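Local structure of general secretion pathway protein L (Vibrio parahaemolyticus, 2W7V) at residues G39-F50 against N76-R86. The protein probably serves as a periplasmic, dimer-forming part of the type II secretion system, which exports folded proteins across the outer membrane. Residues are numbered along the deposited sequence; the frame is centred on the assembly and turned at random. Where two conformers were deposited one is given.
Sequences GEVRIHARSSDF and NVVMGSFVLKR
The imidazole of H44 meets S81 obliquely, CD2 lying 3.6 Å from S81 CB. Farther along the same face, the carboxylate of E40 has OE1 4.0 Å from V83 CG1 and OE2 3.7 Å from K85 CE, so aliphatic carbon borders both oxygens. In one of its two conformers, R42 forms a bent, hydrogen-bonded salt bridge from NH1 to E40 OE1 (3.1 Å), its chain rising beside V83. K85 runs alongside E40 in the same direction, but its NZ is salt-bridged to E67.

Eight backbone hydrogen bonds pair V41, I43, A45 and S47 with L84, F82, G80 and V78, and the strand axes run at 163°, which establishes an antiparallel pair. On the face carrying V41, I43, A45, F82 and L84, I43 CD1 abuts L84 CD1 at 3.8 Å. At the far end V78 CG2 packs against D49 CA (3.7 Å), where D49 N donates to S47 OG in an ST turn leading toward helix 51-61; S47 OG also bonds to D26 O.

These are the two central strands of a four-stranded sheet, flanked by 28-35 and 64-73; F53 of helix 51-61 covers S47, V78 and F82, while M10 of helix 8-13 touches V41.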
ATOM      1  N   GLY A  39      -8.221  -0.432  -9.106  1.00 16.09           N
ATOM      2  CA  GLY A  39      -7.134   0.582  -9.302  1.00 16.08           C
ATOM      3  C   GLY A  39      -7.190   1.811  -8.412  1.00 15.25           C
ATOM      4  O   GLY A  39      -6.895   2.914  -8.838  1.00 15.11           O
ATOM      5  N   GLU A  40      -7.557   1.597  -7.153  1.00 15.21           N
ATOM      6  CA  GLU A  40      -7.643   2.653  -6.176  1.00 14.80           C
ATOM      7  C   GLU A  40      -6.692   2.389  -5.069  1.00 13.89           C
ATOM      8  O   GLU A  40      -6.378   1.248  -4.766  1.00 16.15           O
ATOM      9  CB  GLU A  40      -9.005   2.698  -5.514  1.00 14.79           C
ATOM     10  CG  GLU A  40     -10.157   2.861  -6.405  1.00 15.81           C
ATOM     11  CD  GLU A  40     -11.465   2.866  -5.627  1.00 15.62           C
ATOM     12  OE1 GLU A  40     -11.446   2.592  -4.401  1.00 18.77           O
ATOM     13  OE2 GLU A  40     -12.489   3.123  -6.246  1.00 12.27           O
ATOM     14  N   VAL A  41      -6.314   3.464  -4.416  1.00 12.75           N
ATOM     15  CA  VAL A  41      -5.675   3.443  -3.149  1.00 11.88           C
ATOM     16  C   VAL A  41      -6.532   4.224  -2.124  1.00 11.68           C
ATOM     17  O   VAL A  41      -6.938   5.346  -2.362  1.00 10.82           O
ATOM     18  CB  VAL A  41      -4.265   4.064  -3.279  1.00 12.24           C
ATOM     19  CG1 VAL A  41      -3.505   4.022  -1.942  1.00  9.37           C
ATOM     20  CG2 VAL A  41      -3.436   3.301  -4.380  1.00 11.70           C
ATOM     21  N   ARG A  42      -6.800   3.608  -0.980  1.00 12.00           N
ATOM     22  CA  ARG A  42      -7.440   4.299   0.122  0.60 11.85           C
ATOM     23  C   ARG A  42      -6.489   4.431   1.316  1.00 11.67           C
ATOM     24  O   ARG A  42      -5.871   3.473   1.756  1.00 11.67           O
ATOM     25  CB  ARG A  42      -8.711   3.565   0.482  0.60 11.99           C
ATOM     26  CG  ARG A  42      -9.551   3.228  -0.759  0.60 12.48           C
ATOM     27  CD  ARG A  42     -10.820   2.469  -0.386  0.60 12.72           C
ATOM     28  NE  ARG A  42     -10.559   1.043  -0.167  0.60 13.12           N
ATOM     29  CZ  ARG A  42     -10.356   0.163  -1.138  0.60 12.55           C
ATOM     30  NH1 ARG A  42     -10.354   0.536  -2.414  0.60 12.73           N
ATOM     31  NH2 ARG A  42     -10.143  -1.099  -0.828  0.60 13.00           N
ATOM     32  N   ILE A  43      -6.390   5.644   1.826  1.00 11.98           N
ATOM     33  CA  ILE A  43      -5.461   6.029   2.854  1.00 12.28           C
ATOM     34  C   ILE A  43      -6.180   6.568   4.073  1.00 12.46           C
ATOM     35  O   ILE A  43      -6.958   7.470   3.942  1.00 13.55           O
ATOM     36  CB  ILE A  43      -4.574   7.186   2.318  1.00 12.07           C
ATOM     37  CG1 ILE A  43      -3.733   6.719   1.093  1.00 12.17           C
ATOM     38  CG2 ILE A  43      -3.635   7.667   3.407  1.00 12.25           C
ATOM     39  CD1 ILE A  43      -3.167   7.865   0.237  1.00 11.38           C
ATOM     40  N   HIS A  44      -5.914   6.044   5.259  1.00 11.80           N
ATOM     41  CA  HIS A  44      -6.357   6.702   6.459  1.00 12.40           C
ATOM     42  C   HIS A  44      -5.158   7.380   7.094  1.00 11.43           C
ATOM     43  O   HIS A  44      -4.068   6.861   7.036  1.00 11.33           O
ATOM     44  CB  HIS A  44      -7.025   5.754   7.454  1.00 12.75           C
ATOM     45  CG  HIS A  44      -8.202   5.015   6.898  1.00 14.57           C
ATOM     46  ND1 HIS A  44      -8.781   3.939   7.548  1.00 17.03           N
ATOM     47  CD2 HIS A  44      -8.885   5.161   5.737  1.00 15.95           C
ATOM     48  CE1 HIS A  44      -9.777   3.472   6.809  1.00 19.16           C
ATOM     49  NE2 HIS A  44      -9.864   4.203   5.710  1.00 15.40           N
ATOM     50  N   ALA A  45      -5.373   8.573   7.655  1.00 11.35           N
ATOM     51  CA  ALA A  45      -4.342   9.347   8.351  1.00 10.60           C
ATOM     52  C   ALA A  45      -4.941  10.130   9.523  1.00 10.20           C
ATOM     53  O   ALA A  45      -6.155  10.248   9.680  1.00  9.62           O
ATOM     54  CB  ALA A  45      -3.617  10.295   7.353  1.00  9.89           C
ATOM     55  N   ARG A  46      -4.069  10.650  10.369  1.00 10.21           N
ATOM     56  CA  ARG A  46      -4.473  11.496  11.492  1.00 10.08           C
ATOM     57  C   ARG A  46      -3.475  12.611  11.744  1.00  9.05           C
ATOM     58  O   ARG A  46      -2.304  12.525  11.410  1.00  8.29           O
ATOM     59  CB  ARG A  46      -4.620  10.668  12.758  1.00 10.17           C
ATOM     60  CG  ARG A  46      -3.363   9.941  13.115  1.00 10.87           C
ATOM     61  CD  ARG A  46      -3.554   9.148  14.336  1.00 13.54           C
ATOM     62  NE  ARG A  46      -2.385   8.339  14.636  1.00 16.09           N
ATOM     63  CZ  ARG A  46      -2.148   7.782  15.820  1.00 18.88           C
ATOM     64  NH1 ARG A  46      -2.966   7.994  16.851  1.00 21.82           N
ATOM     65  NH2 ARG A  46      -1.060   7.040  15.996  1.00 19.01           N
ATOM     66  N   SER A  47      -3.977  13.666  12.363  1.00  9.71           N
ATOM     67  CA  SER A  47      -3.203  14.843  12.654  1.00  9.49           C
ATOM     68  C   SER A  47      -3.740  15.447  13.935  1.00  9.40           C
ATOM     69  O   SER A  47      -4.702  14.941  14.494  1.00  8.67           O
ATOM     70  CB  SER A  47      -3.378  15.818  11.499  1.00  9.82           C
ATOM     71  OG  SER A  47      -2.626  16.997  11.670  1.00  8.01           O
ATOM     72  N   SER A  48      -3.081  16.512  14.392  1.00  9.78           N
ATOM     73  CA  SER A  48      -3.563  17.374  15.475  1.00 10.16           C
ATOM     74  C   SER A  48      -4.511  18.474  14.969  1.00  9.64           C
ATOM     75  O   SER A  48      -5.145  19.161  15.755  1.00  8.39           O
ATOM     76  CB  SER A  48      -2.373  18.023  16.192  1.00 10.69           C
ATOM     77  OG  SER A  48      -1.661  18.901  15.322  1.00 13.14           O
ATOM     78  N   ASP A  49      -4.607  18.614  13.653  1.00  9.72           N
ATOM     79  CA  ASP A  49      -5.395  19.676  13.042  1.00 10.06           C
ATOM     80  C   ASP A  49      -5.856  19.322  11.635  1.00  9.30           C
ATOM     81  O   ASP A  49      -5.416  18.340  11.080  1.00  9.63           O
ATOM     82  CB  ASP A  49      -4.538  20.942  12.998  1.00 10.41           C
ATOM     83  CG  ASP A  49      -5.328  22.164  12.603  1.00 13.04           C
ATOM     84  OD1 ASP A  49      -6.492  22.347  13.082  1.00 14.88           O
ATOM     85  OD2 ASP A  49      -4.781  22.928  11.782  1.00 17.34           O
ATOM     86  N   PHE A  50      -6.716  20.143  11.047  1.00  9.65           N
ATOM     87  CA  PHE A  50      -7.219  19.926   9.674  1.00  9.79           C
ATOM     88  C   PHE A  50      -6.224  20.306   8.555  1.00 10.99           C
ATOM     89  O   PHE A  50      -6.280  19.773   7.435  1.00 11.40           O
ATOM     90  CB  PHE A  50      -8.524  20.702   9.485  1.00  9.01           C
ATOM     91  CG  PHE A  50      -8.346  22.199   9.306  1.00  9.60           C
ATOM     92  CD1 PHE A  50      -8.175  22.756   8.027  1.00  8.97           C
ATOM     93  CD2 PHE A  50      -8.368  23.047  10.390  1.00  8.25           C
ATOM     94  CE1 PHE A  50      -8.009  24.077   7.865  1.00  5.58           C
ATOM     95  CE2 PHE A  50      -8.210  24.413  10.220  1.00  6.86           C
ATOM     96  CZ  PHE A  50      -8.027  24.922   8.976  1.00  6.72           C
ATOM     97  N   ASN A  76      -7.277  14.295  21.281  0.50  4.08           N
ATOM     98  CA  ASN A  76      -7.516  15.502  20.474  0.50  4.98           C
ATOM     99  C   ASN A  76      -6.942  15.336  19.052  0.50  4.95           C
ATOM    100  O   ASN A  76      -6.119  16.127  18.598  0.50  4.35           O
ATOM    101  CB  ASN A  76      -6.895  16.724  21.183  0.50  4.88           C
ATOM    102  CG  ASN A  76      -7.804  17.949  21.192  0.50  5.29           C
ATOM    103  OD1 ASN A  76      -8.838  18.000  20.525  0.50  6.00           O
ATOM    104  ND2 ASN A  76      -7.417  18.945  21.977  0.50  5.80           N
ATOM    105  N   VAL A  77      -7.392  14.285  18.368  1.00  5.73           N
ATOM    106  CA  VAL A  77      -6.856  13.863  17.078  1.00  6.06           C
ATOM    107  C   VAL A  77      -7.908  14.076  16.003  1.00  7.11           C
ATOM    108  O   VAL A  77      -9.106  13.795  16.221  1.00  8.63           O
ATOM    109  CB  VAL A  77      -6.477  12.362  17.092  1.00  6.31           C
ATOM    110  CG1 VAL A  77      -5.556  12.003  15.945  1.00  5.96           C
ATOM    111  CG2 VAL A  77      -5.790  11.980  18.408  1.00  7.44           C
ATOM    112  N   VAL A  78      -7.470  14.577  14.851  1.00  6.55           N
ATOM    113  CA  VAL A  78      -8.327  14.708  13.667  1.00  5.80           C
ATOM    114  C   VAL A  78      -8.083  13.486  12.757  1.00  5.93           C
ATOM    115  O   VAL A  78      -6.934  13.126  12.485  1.00  6.29           O
ATOM    116  CB  VAL A  78      -8.040  16.021  12.904  1.00  5.81           C
ATOM    117  CG1 VAL A  78      -8.998  16.174  11.761  1.00  5.71           C
ATOM    118  CG2 VAL A  78      -8.098  17.263  13.891  1.00  3.30           C
HETATM  119  N   MSE A  79      -9.152  12.817  12.347  1.00  4.75           N
HETATM  120  CA  MSE A  79      -9.026  11.585  11.613  1.00  4.50           C
HETATM  121  C   MSE A  79      -9.744  11.722  10.292  1.00  2.98           C
HETATM  122  O   MSE A  79     -10.866  12.192  10.241  1.00  2.00           O
HETATM  123  CB  MSE A  79      -9.636  10.446  12.415  1.00  4.28           C
HETATM  124  CG  MSE A  79      -8.994  10.221  13.759  1.00  5.04           C
HETATM  125 SE   MSE A  79      -9.853   8.717  14.740  1.00  7.34          SE
HETATM  126  CE  MSE A  79      -9.230   7.278  13.534  1.00  6.32           C
ATOM    127  N   GLY A  80      -9.087  11.317   9.213  1.00  2.91           N
ATOM    128  CA  GLY A  80      -9.740  11.302   7.913  1.00  2.78           C
ATOM    129  C   GLY A  80      -9.122  10.341   6.957  1.00  3.14           C
ATOM    130  O   GLY A  80      -8.280   9.535   7.317  1.00  2.04           O
ATOM    131  N   SER A  81      -9.520  10.477   5.700  1.00  4.05           N
ATOM    132  CA  SER A  81      -9.143   9.538   4.685  1.00  4.11           C
ATOM    133  C   SER A  81      -9.134  10.177   3.330  1.00  4.32           C
ATOM    134  O   SER A  81      -9.635  11.288   3.150  1.00  3.18           O
ATOM    135  CB  SER A  81     -10.118   8.362   4.680  1.00  3.98           C
ATOM    136  OG  SER A  81     -11.404   8.848   4.398  1.00  5.27           O
ATOM    137  N   PHE A  82      -8.545   9.430   2.390  1.00  4.31           N
ATOM    138  CA  PHE A  82      -8.442   9.815   1.002  1.00  3.65           C
ATOM    139  C   PHE A  82      -8.643   8.572   0.169  1.00  2.98           C
ATOM    140  O   PHE A  82      -8.184   7.502   0.539  1.00  2.12           O
ATOM    141  CB  PHE A  82      -7.033  10.314   0.708  1.00  4.45           C
ATOM    142  CG  PHE A  82      -6.691  11.581   1.368  1.00  3.84           C
ATOM    143  CD1 PHE A  82      -7.260  12.748   0.953  1.00  3.14           C
ATOM    144  CD2 PHE A  82      -5.763  11.609   2.401  1.00  5.03           C
ATOM    145  CE1 PHE A  82      -6.958  13.922   1.571  1.00  2.06           C
ATOM    146  CE2 PHE A  82      -5.445  12.825   3.031  1.00  2.87           C
ATOM    147  CZ  PHE A  82      -6.042  13.961   2.612  1.00  2.56           C
ATOM    148  N   VAL A  83      -9.316   8.736  -0.957  1.00  2.70           N
ATOM    149  CA  VAL A  83      -9.391   7.744  -2.008  1.00  2.13           C
ATOM    150  C   VAL A  83      -8.684   8.321  -3.231  1.00  2.03           C
ATOM    151  O   VAL A  83      -8.974   9.417  -3.641  1.00  2.00           O
ATOM    152  CB  VAL A  83     -10.850   7.410  -2.353  1.00  2.00           C
ATOM    153  CG1 VAL A  83     -10.898   6.399  -3.466  1.00  2.13           C
ATOM    154  CG2 VAL A  83     -11.552   6.845  -1.106  1.00  2.36           C
ATOM    155  N   LEU A  84      -7.710   7.587  -3.752  1.00  2.11           N
ATOM    156  CA  LEU A  84      -6.988   7.967  -4.958  1.00  2.00           C
ATOM    157  C   LEU A  84      -7.368   7.033  -6.099  1.00  2.00           C
ATOM    158  O   LEU A  84      -7.422   5.819  -5.914  1.00  2.00           O
ATOM    159  CB  LEU A  84      -5.473   7.815  -4.744  1.00  2.00           C
ATOM    160  CG  LEU A  84      -4.845   8.431  -3.508  1.00  3.22           C
ATOM    161  CD1 LEU A  84      -3.305   8.246  -3.528  1.00  2.00           C
ATOM    162  CD2 LEU A  84      -5.238   9.879  -3.390  1.00  2.00           C
ATOM    163  N   LYS A  85      -7.568   7.612  -7.263  1.00  2.00           N
ATOM    164  CA  LYS A  85      -7.695   6.916  -8.530  1.00  2.00           C
ATOM    165  C   LYS A  85      -6.756   7.590  -9.526  1.00  2.00           C
ATOM    166  O   LYS A  85      -6.252   8.694  -9.284  1.00  2.00           O
ATOM    167  CB  LYS A  85      -9.136   7.005  -9.033  1.00  2.00           C
ATOM    168  CG  LYS A  85     -10.174   6.479  -8.039  1.00  2.00           C
ATOM    169  CD  LYS A  85     -11.601   6.997  -8.351  1.00  2.44           C
ATOM    170  CE  LYS A  85     -12.542   6.730  -7.165  1.00  3.42           C
ATOM    171  NZ  LYS A  85     -13.970   6.988  -7.462  1.00  2.75           N
ATOM    172  N   ARG A  86      -6.526   6.937 -10.653  1.00  2.00           N
ATOM    173  CA  ARG A  86      -5.587   7.457 -11.666  1.00  2.46           C
ATOM    174  C   ARG A  86      -6.009   8.848 -12.246  1.00  2.40           C
ATOM    175  O   ARG A  86      -7.178   9.045 -12.505  1.00  2.00           O
ATOM    176  CB  ARG A  86      -5.443   6.450 -12.828  1.00  2.50           C
ATOM    177  CG  ARG A  86      -4.796   5.124 -12.428  1.00  3.41           C
ATOM    178  CD  ARG A  86      -3.858   4.575 -13.511  1.00  2.96           C
ATOM    179  NE  ARG A  86      -4.591   3.914 -14.577  1.00  4.65           N
ATOM    180  CZ  ARG A  86      -4.184   3.802 -15.844  1.00  4.98           C
ATOM    181  NH1 ARG A  86      -3.027   4.325 -16.261  1.00  5.77           N
ATOM    182  NH2 ARG A  86      -4.953   3.156 -16.713  1.00  4.63           N
TER